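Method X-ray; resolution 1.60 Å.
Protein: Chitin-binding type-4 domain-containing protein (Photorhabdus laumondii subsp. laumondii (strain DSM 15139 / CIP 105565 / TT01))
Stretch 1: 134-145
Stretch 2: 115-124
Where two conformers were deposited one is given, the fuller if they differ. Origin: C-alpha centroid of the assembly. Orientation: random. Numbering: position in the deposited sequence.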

# COMPACT_ATOMS: atom_id res chain seq x y z
N VAL A 134 -7.84 -7.53 9.70
CA VAL A 134 -8.13 -6.18 10.15
C VAL A 134 -8.79 -5.41 9.01
O VAL A 134 -8.35 -5.51 7.86
CB VAL A 134 -6.86 -5.46 10.62
CG1 VAL A 134 -7.12 -3.96 10.79
CG2 VAL A 134 -6.36 -6.08 11.91
N ILE A 135 -9.83 -4.65 9.32
CA ILE A 135 -10.50 -3.81 8.34
C ILE A 135 -10.46 -2.36 8.80
O ILE A 135 -10.85 -2.04 9.94
CB ILE A 135 -11.95 -4.26 8.09
CG1 ILE A 135 -11.98 -5.58 7.31
CG2 ILE A 135 -12.72 -3.19 7.35
CD1 ILE A 135 -13.38 -6.06 6.96
N ASN A 136 -9.99 -1.47 7.93
CA ASN A 136 -9.98 -0.03 8.19
C ASN A 136 -10.98 0.66 7.26
O ASN A 136 -10.87 0.53 6.04
CB ASN A 136 -8.59 0.57 7.96
CG ASN A 136 -7.50 -0.14 8.75
OD1 ASN A 136 -6.50 -0.59 8.18
ND2 ASN A 136 -7.68 -0.23 10.06
N LYS A 137 -11.92 1.40 7.84
CA LYS A 137 -12.91 2.13 7.07
C LYS A 137 -12.41 3.54 6.81
O LYS A 137 -12.00 4.26 7.74
CB LYS A 137 -14.25 2.16 7.81
CG LYS A 137 -14.91 0.80 8.01
CD LYS A 137 -16.18 0.97 8.83
CE LYS A 137 -16.78 -0.35 9.28
NZ LYS A 137 -17.58 -0.99 8.20
N CYS A 138 -12.48 3.96 5.54
CA CYS A 138 -11.88 5.22 5.11
C CYS A 138 -12.80 5.93 4.13
O CYS A 138 -13.82 5.38 3.67
CB CYS A 138 -10.50 4.99 4.46
SG CYS A 138 -9.31 4.14 5.49
N THR A 139 -12.43 7.16 3.78
CA THR A 139 -13.12 7.93 2.76
C THR A 139 -12.06 8.57 1.88
O THR A 139 -11.12 9.19 2.39
CB THR A 139 -14.03 9.01 3.36
OG1 THR A 139 -14.95 8.40 4.27
CG2 THR A 139 -14.83 9.69 2.24
N LEU A 140 -12.20 8.41 0.56
CA LEU A 140 -11.26 9.01 -0.38
C LEU A 140 -11.42 10.53 -0.41
O LEU A 140 -12.50 11.05 -0.12
CB LEU A 140 -11.47 8.44 -1.78
CG LEU A 140 -11.04 6.99 -1.95
CD1 LEU A 140 -11.62 6.40 -3.24
CD2 LEU A 140 -9.52 6.95 -2.00
N PRO A 141 -10.36 11.27 -0.74
CA PRO A 141 -10.49 12.72 -0.86
C PRO A 141 -11.40 13.07 -2.02
O PRO A 141 -11.61 12.27 -2.94
CB PRO A 141 -9.06 13.20 -1.12
CG PRO A 141 -8.18 12.06 -0.74
CD PRO A 141 -8.98 10.82 -1.00
N GLU A 142 -11.94 14.28 -1.99
CA GLU A 142 -12.86 14.69 -3.03
C GLU A 142 -12.12 14.94 -4.34
O GLU A 142 -10.93 15.29 -4.36
CB GLU A 142 -13.63 15.95 -2.62
CG GLU A 142 -14.50 15.75 -1.39
N GLY A 143 -12.84 14.75 -5.45
CA GLY A 143 -12.30 15.09 -6.75
C GLY A 143 -11.39 14.05 -7.35
O GLY A 143 -10.69 14.35 -8.33
N TYR A 144 -11.37 12.84 -6.82
CA TYR A 144 -10.47 11.83 -7.35
C TYR A 144 -11.14 10.98 -8.41
O TYR A 144 -12.31 10.60 -8.29
CB TYR A 144 -9.92 10.94 -6.24
CG TYR A 144 -8.60 11.45 -5.74
CD1 TYR A 144 -7.40 10.84 -6.10
CD2 TYR A 144 -8.54 12.60 -4.95
CE1 TYR A 144 -6.18 11.32 -5.65
CE2 TYR A 144 -7.32 13.09 -4.50
CZ TYR A 144 -6.15 12.45 -4.85
OH TYR A 144 -4.95 12.93 -4.40
N GLN A 145 -10.39 10.72 -9.47
CA GLN A 145 -10.81 9.80 -10.51
C GLN A 145 -9.57 9.36 -11.25
O GLN A 145 -8.51 9.99 -11.15
CB GLN A 145 -11.83 10.44 -11.46
CG GLN A 145 -11.35 11.75 -12.07
CD GLN A 145 -12.48 12.53 -12.70
OE1 GLN A 145 -13.41 12.98 -12.02
NE2 GLN A 145 -12.41 12.70 -14.02
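Stretch 2 115-124: FNSTPFCFED

The centre of the contact is the side chain of Phe 120, which has the largest area covered by the opposing stretch of any residue here. With chi1 at 67° (p), its ring reaches the segment in which stretch 1 passes from its strand into the following loop. Phe 120 CE1 lies 4.1 Å from Cys 138 CB, Phe 120 CZ lies 4.1 Å from Leu 140 CD2, and Phe 120 CB packs 3.9 Å from Pro 141 CG. The CA-to-CB bond of Leu 140 points away from stretch 2, yet its m,t rotamer brings the end of the side chain back to the ring. The carbonyl of Thr 139 also approaches closely, with Thr 139 O 3.3 Å from Phe 120 CD1.

Next to this cluster the two stretches are joined covalently. Cys 138 and Cys 121 both point toward the partner stretch, and Cys 138 SG and Cys 121 SG form a disulfide of 2.0 Å with chi3 of -72°. The bond lies where the backbones are closest among the paired residues: Cys 138 CA and Cys 121 CA are 5.6 Å apart, against 7.1 Å for Asn 136 CA and Glu 123 CA.

Around this point the backbone of residues 134-139 is extended, as is that of Cys 121 to Asp 124, whereas Phe 120, at phi/psi -90/-6°, is not. Residues 134-139 form a strand, followed by a loop; residues 121-124 lie in a strand that continues beyond the stretch. The strands run roughly antiparallel, their N-to-C directions 146° apart and their axes approaching to 7.2 Å. No direct hydrogen bond links their backbones; waters fill part of the gap. Water 2 donates to Phe 120 O (2.9 Å) and accepts from Thr 139 N (2.8 Å).

Along the strands, alternation places Asn 136 and Glu 123 on the same facing sides as the cysteines, while Ile 135, Lys 137 and Phe 122 point away. Asn 136 ND2 donates a hydrogen bond to Glu 123 OE1 at 2.9 Å. The extended t,t side chain of Glu 123 thus brings its carboxylate to the edge of strand 134-139, where three waters connect it to the backbone: water 3 donates to Glu 123 OE2 (2.6 Å) and Ile 135 O (2.8 Å), water 4 bridges Glu 123 OE1 and Lys 137 O, and water 5 joins Glu 123 OE1 to Lys 137 N.

A second polar contact lies beyond the phenylalanine, where Asn 116 meets the loop residue Tyr 144. Asn 116 ND2 donates to Tyr 144 OH at 2.9 Å, and water 1 donates to both Asn 116 OD1 (2.9 Å) and Tyr 144 OH (3.2 Å), so both ends of the amide are tied to the tyrosine hydroxyl.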

# COMPACT_ATOMS: atom_id res chain seq x y z
N PHE A 115 3.09 11.66 -4.02
CA PHE A 115 2.06 11.36 -3.03
C PHE A 115 1.64 12.62 -2.30
O PHE A 115 2.44 13.54 -2.12
CB PHE A 115 2.59 10.35 -2.00
CG PHE A 115 2.48 8.92 -2.43
CD1 PHE A 115 1.26 8.27 -2.39
CD2 PHE A 115 3.60 8.21 -2.84
CE1 PHE A 115 1.15 6.93 -2.78
CE2 PHE A 115 3.50 6.88 -3.23
CZ PHE A 115 2.27 6.24 -3.19
N ASN A 116 0.38 12.67 -1.89
CA ASN A 116 -0.01 13.66 -0.90
C ASN A 116 0.86 13.49 0.34
O ASN A 116 1.28 12.38 0.68
CB ASN A 116 -1.50 13.51 -0.55
CG ASN A 116 -2.41 14.01 -1.66
OD1 ASN A 116 -2.10 14.99 -2.35
ND2 ASN A 116 -3.54 13.34 -1.85
N SER A 117 1.17 14.61 1.01
CA SER A 117 2.12 14.56 2.10
C SER A 117 1.53 13.98 3.38
O SER A 117 2.28 13.48 4.22
CB SER A 117 2.69 15.96 2.38
OG SER A 117 1.69 16.79 2.94
N THR A 118 0.22 14.03 3.54
CA THR A 118 -0.39 13.50 4.74
C THR A 118 -1.39 12.42 4.35
O THR A 118 -1.87 12.40 3.21
CB THR A 118 -1.10 14.60 5.55
OG1 THR A 118 -2.08 15.22 4.72
CG2 THR A 118 -0.09 15.64 6.04
N PRO A 119 -1.70 11.50 5.26
CA PRO A 119 -2.63 10.42 4.93
C PRO A 119 -4.05 10.94 4.80
O PRO A 119 -4.44 11.90 5.48
CB PRO A 119 -2.51 9.48 6.13
CG PRO A 119 -2.14 10.37 7.26
CD PRO A 119 -1.17 11.35 6.63
N PHE A 120 -4.85 10.28 3.95
CA PHE A 120 -6.27 10.59 3.92
C PHE A 120 -7.07 9.74 4.89
O PHE A 120 -8.28 9.97 5.04
CB PHE A 120 -6.85 10.42 2.51
CG PHE A 120 -6.87 9.00 2.02
CD1 PHE A 120 -7.97 8.17 2.26
CD2 PHE A 120 -5.81 8.49 1.30
CE1 PHE A 120 -7.99 6.86 1.78
CE2 PHE A 120 -5.82 7.19 0.81
CZ PHE A 120 -6.90 6.37 1.07
N CYS A 121 -6.45 8.77 5.55
CA CYS A 121 -7.16 7.91 6.48
C CYS A 121 -6.16 7.41 7.51
O CYS A 121 -5.04 7.04 7.17
CB CYS A 121 -7.83 6.74 5.73
SG CYS A 121 -8.81 5.64 6.77
N PHE A 122 -6.57 7.42 8.78
CA PHE A 122 -5.65 7.09 9.88
C PHE A 122 -6.45 6.47 11.01
O PHE A 122 -7.39 7.09 11.52
CB PHE A 122 -4.92 8.35 10.37
CG PHE A 122 -3.89 8.07 11.43
CD1 PHE A 122 -4.24 8.05 12.78
CD2 PHE A 122 -2.55 7.90 11.09
CE1 PHE A 122 -3.28 7.80 13.76
CE2 PHE A 122 -1.60 7.66 12.07
CZ PHE A 122 -1.96 7.62 13.40
N GLU A 123 -6.06 5.27 11.42
CA GLU A 123 -6.70 4.59 12.55
C GLU A 123 -5.64 4.25 13.59
O GLU A 123 -4.72 3.48 13.32
CB GLU A 123 -7.44 3.33 12.08
CG GLU A 123 -8.20 2.65 13.21
CD GLU A 123 -9.13 1.54 12.73
OE1 GLU A 123 -9.48 1.52 11.52
OE2 GLU A 123 -9.51 0.70 13.57
N ASP A 124 -5.79 4.85 14.77
CA ASP A 124 -4.86 4.66 15.88
C ASP A 124 -5.23 3.38 16.64
O ASP A 124 -6.38 3.23 17.06
CB ASP A 124 -4.92 5.90 16.78
CG ASP A 124 -3.83 5.94 17.84
OD1 ASP A 124 -3.22 4.91 18.17
OD2 ASP A 124 -3.60 7.06 18.38
O HOH W 1 -3.83 15.95 -4.49
O HOH W 2 -10.76 8.64 5.55
O HOH W 3 -10.12 -1.62 12.65
O HOH W 4 -9.98 3.55 9.59
O HOH W 5 -12.40 1.44 10.61